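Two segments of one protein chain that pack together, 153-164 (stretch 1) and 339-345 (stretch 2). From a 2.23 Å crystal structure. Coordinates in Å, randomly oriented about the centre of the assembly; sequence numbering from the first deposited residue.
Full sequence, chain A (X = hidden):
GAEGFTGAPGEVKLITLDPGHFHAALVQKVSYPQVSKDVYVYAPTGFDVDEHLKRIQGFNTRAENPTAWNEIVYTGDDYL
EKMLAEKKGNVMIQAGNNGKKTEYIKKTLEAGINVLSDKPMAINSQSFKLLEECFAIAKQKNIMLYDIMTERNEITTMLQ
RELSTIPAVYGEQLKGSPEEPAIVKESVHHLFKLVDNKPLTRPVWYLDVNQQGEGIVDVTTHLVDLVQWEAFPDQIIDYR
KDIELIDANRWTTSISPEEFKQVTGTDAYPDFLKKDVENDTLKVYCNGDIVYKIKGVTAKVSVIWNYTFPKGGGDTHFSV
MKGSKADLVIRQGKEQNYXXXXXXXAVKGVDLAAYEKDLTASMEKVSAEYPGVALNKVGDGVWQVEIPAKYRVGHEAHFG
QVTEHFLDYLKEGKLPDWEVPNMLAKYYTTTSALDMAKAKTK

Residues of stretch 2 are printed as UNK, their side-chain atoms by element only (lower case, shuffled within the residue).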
ATOM      1  N   ASN A 153      -7.852  -2.126   5.389  1.00 31.17           N
ATOM      2  CA  ASN A 153      -9.189  -2.678   5.238  1.00 31.89           C
ATOM      3  C   ASN A 153      -9.216  -4.194   5.325  1.00 33.98           C
ATOM      4  O   ASN A 153     -10.287  -4.789   5.350  1.00 35.70           O
ATOM      5  CB  ASN A 153      -9.765  -2.219   3.908  1.00 32.67           C
ATOM      6  CG  ASN A 153      -9.888  -0.707   3.828  1.00 32.53           C
ATOM      7  OD1 ASN A 153     -10.253  -0.058   4.802  1.00 31.57           O
ATOM      8  ND2 ASN A 153      -9.587  -0.141   2.670  1.00 33.22           N
ATOM      9  N   GLU A 154      -8.035  -4.806   5.378  1.00 33.40           N
ATOM     10  CA  GLU A 154      -7.913  -6.248   5.475  1.00 34.14           C
ATOM     11  C   GLU A 154      -8.241  -6.694   6.903  1.00 34.59           C
ATOM     12  O   GLU A 154      -7.855  -6.045   7.877  1.00 35.48           O
ATOM     13  CB  GLU A 154      -6.511  -6.678   5.041  1.00 35.61           C
ATOM     14  CG  GLU A 154      -6.283  -8.178   5.033  1.00 39.00           C
ATOM     15  CD  GLU A 154      -6.002  -8.719   6.419  1.00 40.93           C
ATOM     16  OE1 GLU A 154      -5.232  -8.064   7.163  1.00 40.51           O
ATOM     17  OE2 GLU A 154      -6.566  -9.786   6.771  1.00 40.84           O
ATOM     18  N   ILE A 155      -8.957  -7.808   7.009  1.00 33.25           N
ATOM     19  CA  ILE A 155      -9.615  -8.203   8.260  1.00 33.01           C
ATOM     20  C   ILE A 155      -8.671  -8.485   9.441  1.00 32.54           C
ATOM     21  O   ILE A 155      -8.940  -8.025  10.548  1.00 31.85           O
ATOM     22  CB  ILE A 155     -10.609  -9.383   8.034  1.00 32.09           C
ATOM     23  CG1 ILE A 155     -11.385  -9.718   9.314  1.00 32.86           C
ATOM     24  CG2 ILE A 155      -9.891 -10.620   7.512  1.00 34.09           C
ATOM     25  CD1 ILE A 155     -12.192  -8.568   9.877  1.00 33.21           C
ATOM     26  N   THR A 156      -7.581  -9.230   9.225  1.00 33.57           N
ATOM     27  CA  THR A 156      -6.644  -9.519  10.323  1.00 32.96           C
ATOM     28  C   THR A 156      -6.006  -8.242  10.847  1.00 31.22           C
ATOM     29  O   THR A 156      -5.818  -8.088  12.052  1.00 31.10           O
ATOM     30  CB  THR A 156      -5.532 -10.526   9.951  1.00 34.25           C
ATOM     31  OG1 THR A 156      -4.723 -10.009   8.882  1.00 34.99           O
ATOM     32  CG2 THR A 156      -6.128 -11.876   9.558  1.00 34.86           C
ATOM     33  N   THR A 157      -5.686  -7.328   9.940  1.00 30.21           N
ATOM     34  CA  THR A 157      -5.164  -6.025  10.323  1.00 29.74           C
ATOM     35  C   THR A 157      -6.157  -5.270  11.206  1.00 30.85           C
ATOM     36  O   THR A 157      -5.770  -4.718  12.239  1.00 30.69           O
ATOM     37  CB  THR A 157      -4.774  -5.197   9.083  1.00 30.69           C
ATOM     38  OG1 THR A 157      -3.473  -5.602   8.650  1.00 32.16           O
ATOM     39  CG2 THR A 157      -4.747  -3.707   9.376  1.00 31.51           C
HETATM   40  N   MSE A 158      -7.432  -5.276  10.817  1.00 29.46           N
HETATM   41  CA  MSE A 158      -8.462  -4.562  11.567  1.00 30.84           C
HETATM   42  C   MSE A 158      -8.627  -5.164  12.932  1.00 31.54           C
HETATM   43  O   MSE A 158      -8.863  -4.443  13.901  1.00 31.04           O
HETATM   44  CB  MSE A 158      -9.810  -4.561  10.845  1.00 31.05           C
HETATM   45  CG  MSE A 158      -9.732  -3.689   9.600  1.00 31.83           C
HETATM   46 SE   MSE A 158     -11.390  -3.837   8.553  0.75 31.98          SE
HETATM   47  CE  MSE A 158     -12.463  -2.598   9.632  1.00 35.31           C
ATOM     48  N   LEU A 159      -8.500  -6.484  13.034  1.00 31.34           N
ATOM     49  CA  LEU A 159      -8.658  -7.148  14.333  1.00 32.47           C
ATOM     50  C   LEU A 159      -7.443  -6.916  15.227  1.00 33.02           C
ATOM     51  O   LEU A 159      -7.567  -6.811  16.446  1.00 35.59           O
ATOM     52  CB  LEU A 159      -8.941  -8.646  14.152  1.00 31.92           C
ATOM     53  CG  LEU A 159     -10.331  -8.953  13.588  1.00 31.60           C
ATOM     54  CD1 LEU A 159     -10.468 -10.407  13.173  1.00 32.91           C
ATOM     55  CD2 LEU A 159     -11.409  -8.590  14.594  1.00 32.82           C
ATOM     56  N   GLN A 160      -6.274  -6.822  14.611  1.00 36.37           N
ATOM     57  CA  GLN A 160      -5.042  -6.543  15.328  1.00 37.29           C
ATOM     58  C   GLN A 160      -5.144  -5.164  15.986  1.00 39.72           C
ATOM     59  O   GLN A 160      -4.907  -5.020  17.185  1.00 45.04           O
ATOM     60  CB  GLN A 160      -3.855  -6.598  14.368  1.00 38.60           C
ATOM     61  CG  GLN A 160      -2.658  -7.352  14.904  1.00 42.34           C
ATOM     62  CD  GLN A 160      -1.458  -7.248  13.993  1.00 43.60           C
ATOM     63  OE1 GLN A 160      -1.517  -6.626  12.936  1.00 49.27           O
ATOM     64  NE2 GLN A 160      -0.359  -7.852  14.401  1.00 45.60           N
ATOM     65  N   ARG A 161      -5.517  -4.159  15.197  1.00 38.84           N
ATOM     66  CA  ARG A 161      -5.768  -2.806  15.708  1.00 39.34           C
ATOM     67  C   ARG A 161      -6.764  -2.816  16.869  1.00 39.66           C
ATOM     68  O   ARG A 161      -6.518  -2.187  17.900  1.00 40.59           O
ATOM     69  CB  ARG A 161      -6.285  -1.905  14.577  1.00 38.23           C
ATOM     70  CG  ARG A 161      -6.642  -0.467  14.957  1.00 38.06           C
ATOM     71  CD  ARG A 161      -6.883   0.333  13.685  1.00 37.26           C
ATOM     72  NE  ARG A 161      -7.712   1.527  13.862  1.00 38.12           N
ATOM     73  CZ  ARG A 161      -7.319   2.790  13.667  1.00 39.56           C
ATOM     74  NH1 ARG A 161      -6.079   3.094  13.297  1.00 41.26           N
ATOM     75  NH2 ARG A 161      -8.182   3.776  13.849  1.00 42.31           N
ATOM     76  N   GLU A 162      -7.876  -3.531  16.695  1.00 36.61           N
ATOM     77  CA  GLU A 162      -8.927  -3.584  17.717  1.00 39.57           C
ATOM     78  C   GLU A 162      -8.439  -4.203  19.010  1.00 38.15           C
ATOM     79  O   GLU A 162      -8.634  -3.630  20.081  1.00 35.32           O
ATOM     80  CB  GLU A 162     -10.166  -4.338  17.223  1.00 43.91           C
ATOM     81  CG  GLU A 162     -11.383  -3.440  17.048  1.00 51.74           C
ATOM     82  CD  GLU A 162     -12.002  -3.023  18.369  1.00 57.52           C
ATOM     83  OE1 GLU A 162     -12.126  -3.874  19.277  1.00 66.04           O
ATOM     84  OE2 GLU A 162     -12.376  -1.842  18.500  1.00 66.15           O
ATOM     85  N   LEU A 163      -7.798  -5.366  18.897  1.00 37.31           N
ATOM     86  CA  LEU A 163      -7.310  -6.097  20.059  1.00 37.33           C
ATOM     87  C   LEU A 163      -6.222  -5.338  20.820  1.00 35.97           C
ATOM     88  O   LEU A 163      -6.160  -5.412  22.049  1.00 34.36           O
ATOM     89  CB  LEU A 163      -6.801  -7.478  19.645  1.00 37.88           C
ATOM     90  CG  LEU A 163      -7.858  -8.480  19.167  1.00 38.65           C
ATOM     91  CD1 LEU A 163      -7.182  -9.786  18.782  1.00 40.46           C
ATOM     92  CD2 LEU A 163      -8.915  -8.732  20.227  1.00 39.62           C
ATOM     93  N   SER A 164      -5.378  -4.611  20.091  1.00 33.92           N
ATOM     94  CA  SER A 164      -4.280  -3.858  20.692  1.00 33.63           C
ATOM     95  C   SER A 164      -4.762  -2.694  21.552  1.00 33.81           C
ATOM     96  O   SER A 164      -4.042  -2.247  22.444  1.00 33.13           O
ATOM     97  CB  SER A 164      -3.338  -3.331  19.613  1.00 33.36           C
ATOM     98  OG  SER A 164      -3.910  -2.244  18.896  1.00 34.48           O
ATOM     99  N   UNK A 339      -3.074 -17.609   3.566  1.00 41.95           N
ATOM    100  CA  UNK A 339      -4.127 -16.694   3.979  1.00 39.98           C
ATOM    101  C   UNK A 339      -3.814 -16.249   5.407  1.00 38.98           C
ATOM    102  O   UNK A 339      -3.600 -17.093   6.276  1.00 42.04           O
ATOM    103  n   UNK A 339      -8.476 -16.744   3.496  1.00 44.73           N
ATOM    104  c   UNK A 339      -6.511 -16.793   4.891  1.00 42.89           C
ATOM    105  c   UNK A 339      -5.491 -17.385   3.933  1.00 40.79           C
ATOM    106  c   UNK A 339      -7.926 -17.230   4.597  1.00 44.65           C
ATOM    107  o   UNK A 339      -8.521 -17.995   5.357  1.00 46.84           O
ATOM    108  N   UNK A 340      -3.795 -14.929   5.662  1.00 36.09           N
ATOM    109  CA  UNK A 340      -3.381 -14.452   6.991  1.00 35.47           C
ATOM    110  C   UNK A 340      -4.294 -14.926   8.125  1.00 34.94           C
ATOM    111  O   UNK A 340      -5.520 -14.891   7.988  1.00 33.96           O
ATOM    112  c   UNK A 340      -4.295 -12.640   5.689  1.00 31.68           C
ATOM    113  c   UNK A 340      -4.179 -13.820   4.767  1.00 35.74           C
ATOM    114  c   UNK A 340      -3.416 -12.920   6.854  1.00 32.65           C
ATOM    115  N   UNK A 341      -3.683 -15.391   9.214  1.00 34.70           N
ATOM    116  CA  UNK A 341      -4.400 -15.800  10.410  1.00 35.86           C
ATOM    117  C   UNK A 341      -3.800 -15.069  11.596  1.00 35.91           C
ATOM    118  O   UNK A 341      -2.582 -14.901  11.672  1.00 33.79           O
ATOM    119  o   UNK A 341      -7.063 -17.446  10.240  1.00 43.32           O
ATOM    120  o   UNK A 341      -6.908 -18.449   8.298  1.00 43.04           O
ATOM    121  c   UNK A 341      -4.891 -18.193   9.547  1.00 41.02           C
ATOM    122  c   UNK A 341      -4.294 -17.314  10.642  1.00 38.87           C
ATOM    123  c   UNK A 341      -6.392 -18.015   9.352  1.00 42.52           C
ATOM    124  N   UNK A 342      -4.664 -14.651  12.518  1.00 37.12           N
ATOM    125  CA  UNK A 342      -4.274 -13.856  13.680  1.00 37.27           C
ATOM    126  C   UNK A 342      -4.254 -14.719  14.942  1.00 37.73           C
ATOM    127  O   UNK A 342      -5.142 -15.549  15.144  1.00 36.99           O
ATOM    128  c   UNK A 342      -5.252 -12.684  13.851  1.00 38.63           C
ATOM    129  c   UNK A 342      -5.101 -11.739  15.050  1.00 38.77           C
ATOM    130  c   UNK A 342      -3.728 -11.084  15.122  1.00 36.82           C
ATOM    131  c   UNK A 342      -6.197 -10.683  14.984  1.00 38.60           C
ATOM    132  N   UNK A 343      -3.233 -14.522  15.779  1.00 38.58           N
ATOM    133  CA  UNK A 343      -3.106 -15.232  17.051  1.00 37.83           C
ATOM    134  C   UNK A 343      -2.860 -14.281  18.226  1.00 37.12           C
ATOM    135  O   UNK A 343      -2.211 -13.248  18.076  1.00 35.58           O
ATOM    136  c   UNK A 343      -2.578 -19.331  14.049  1.00 44.81           C
ATOM    137  c   UNK A 343      -2.686 -18.571  16.319  1.00 44.62           C
ATOM    138  c   UNK A 343      -2.887 -19.568  15.375  1.00 45.87           C
ATOM    139  c   UNK A 343      -1.964 -16.253  16.975  1.00 39.37           C
ATOM    140  c   UNK A 343      -2.075 -18.097  13.671  1.00 42.42           C
ATOM    141  c   UNK A 343      -1.871 -17.111  14.619  1.00 39.54           C
ATOM    142  c   UNK A 343      -2.179 -17.332  15.949  1.00 40.48           C
ATOM    143  N   UNK A 344      -3.391 -14.650  19.391  1.00 38.76           N
ATOM    144  CA  UNK A 344      -3.114 -13.975  20.656  1.00 38.71           C
ATOM    145  C   UNK A 344      -2.244 -14.897  21.502  1.00 39.69           C
ATOM    146  O   UNK A 344      -2.640 -16.020  21.805  1.00 40.22           O
ATOM    147  c   UNK A 344      -4.102 -13.080  22.807  1.00 41.73           C
ATOM    148  c   UNK A 344      -4.413 -13.690  21.441  1.00 41.46           C
ATOM    149  c   UNK A 344      -5.339 -12.790  20.634  1.00 40.26           C
ATOM    150  N   UNK A 345      -1.065 -14.421  21.883  1.00 39.32           N
ATOM    151  CA  UNK A 345      -0.111 -15.230  22.631  1.00 39.91           C
ATOM    152  C   UNK A 345       0.242 -14.529  23.929  1.00 40.06           C
ATOM    153  O   UNK A 345       0.847 -13.460  23.915  1.00 41.63           O
ATOM    154  c   UNK A 345       0.840 -15.862  20.356  1.00 40.50           C
ATOM    155  o   UNK A 345       1.783 -17.142  18.591  1.00 38.63           O
ATOM    156  c   UNK A 345       1.146 -15.469  21.792  1.00 39.71           C
ATOM    157  c   UNK A 345       2.016 -16.508  19.637  1.00 41.51           C
ATOM    158  o   UNK A 345       3.165 -16.384  20.114  1.00 45.85           O
TER

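Position 339 carries five side-chain atoms beyond the backbone: three carbons in a chain, the third bearing one oxygen and one nitrogen. The side chain is out of reach of the helix segment and takes no part in the contact. A terminal amide on a three-carbon chain is glutamine, Gln339.

Position 340 has three carbons and no other side-chain element. One of them lies within bonding distance of the backbone N, closing a five-membered ring, and phi is -62°. Its CB is 3.8 Å from Thr156 OG1, and another ring carbon is 3.8 Å from Glu154 OE2. Its carbonyl O also lies 3.5 Å from Thr156 CG2. The closure onto N identifies Pro340; the carbon near Glu154 is CG.

Position 341 shows three carbons, the third carrying two oxygens. The CA-to-CB bond points away from the helix, and what approaches is backbone: the N of 341 is 4.3 Å from Thr156 CG2. A carboxylate on a three-carbon chain makes this Glu341.

Position 342 has four carbons, forked at the second, with CB pointing toward the helix. One terminal carbon of the fork lies 3.5 Å from Leu159 CB, 3.9 Å from Thr156 O and 4.0 Å from Leu163 CD1; the other is 3.9 Å from Gln160 CG. A fork one carbon beyond CB gives Leu342, with chi1 at 177° (t) and chi2 at 57° (p); the first of these carbons is CD2, the second CD1.

At position 343, one carbon leads to a ring of six carbons with no heteroatom. The CA-to-CB bond points away, and the side chain makes no contact with stretch 1. The all-carbon ring defines Phe343.

Position 344 has three carbons, CB itself carrying the other two. One of the two outer carbons of 344 lies 4.0 Å from Leu163 CD1. A branch at CB means Val344, and that carbon is CG2.

Position 345 again has three carbons ending in two oxygens, with its side chain out of reach of the helix segment: Glu345.

The contact joins a helix and a strand whose N-to-C directions differ by 20° and whose axes approach to 8.4 Å. No hydrogen bond crosses it, so packing holds the 332 Å² of buried surface. Leu342 contributes the largest share, 103 Å², set against Thr156, Leu159, Gln160 and Leu163. At the N-terminal end of the helix, Glu154 is occupied with capping: its OE2 accepts from Thr156 N at 2.7 Å and its OE1 from Thr157 N at 2.9 Å. Thr156 OG1 also donates to Glu154 OE1 at 2.6 Å, so Pro340 packs against polar groups already paired within the helix segment.

Stretch 2 (339-345) QPELFVE
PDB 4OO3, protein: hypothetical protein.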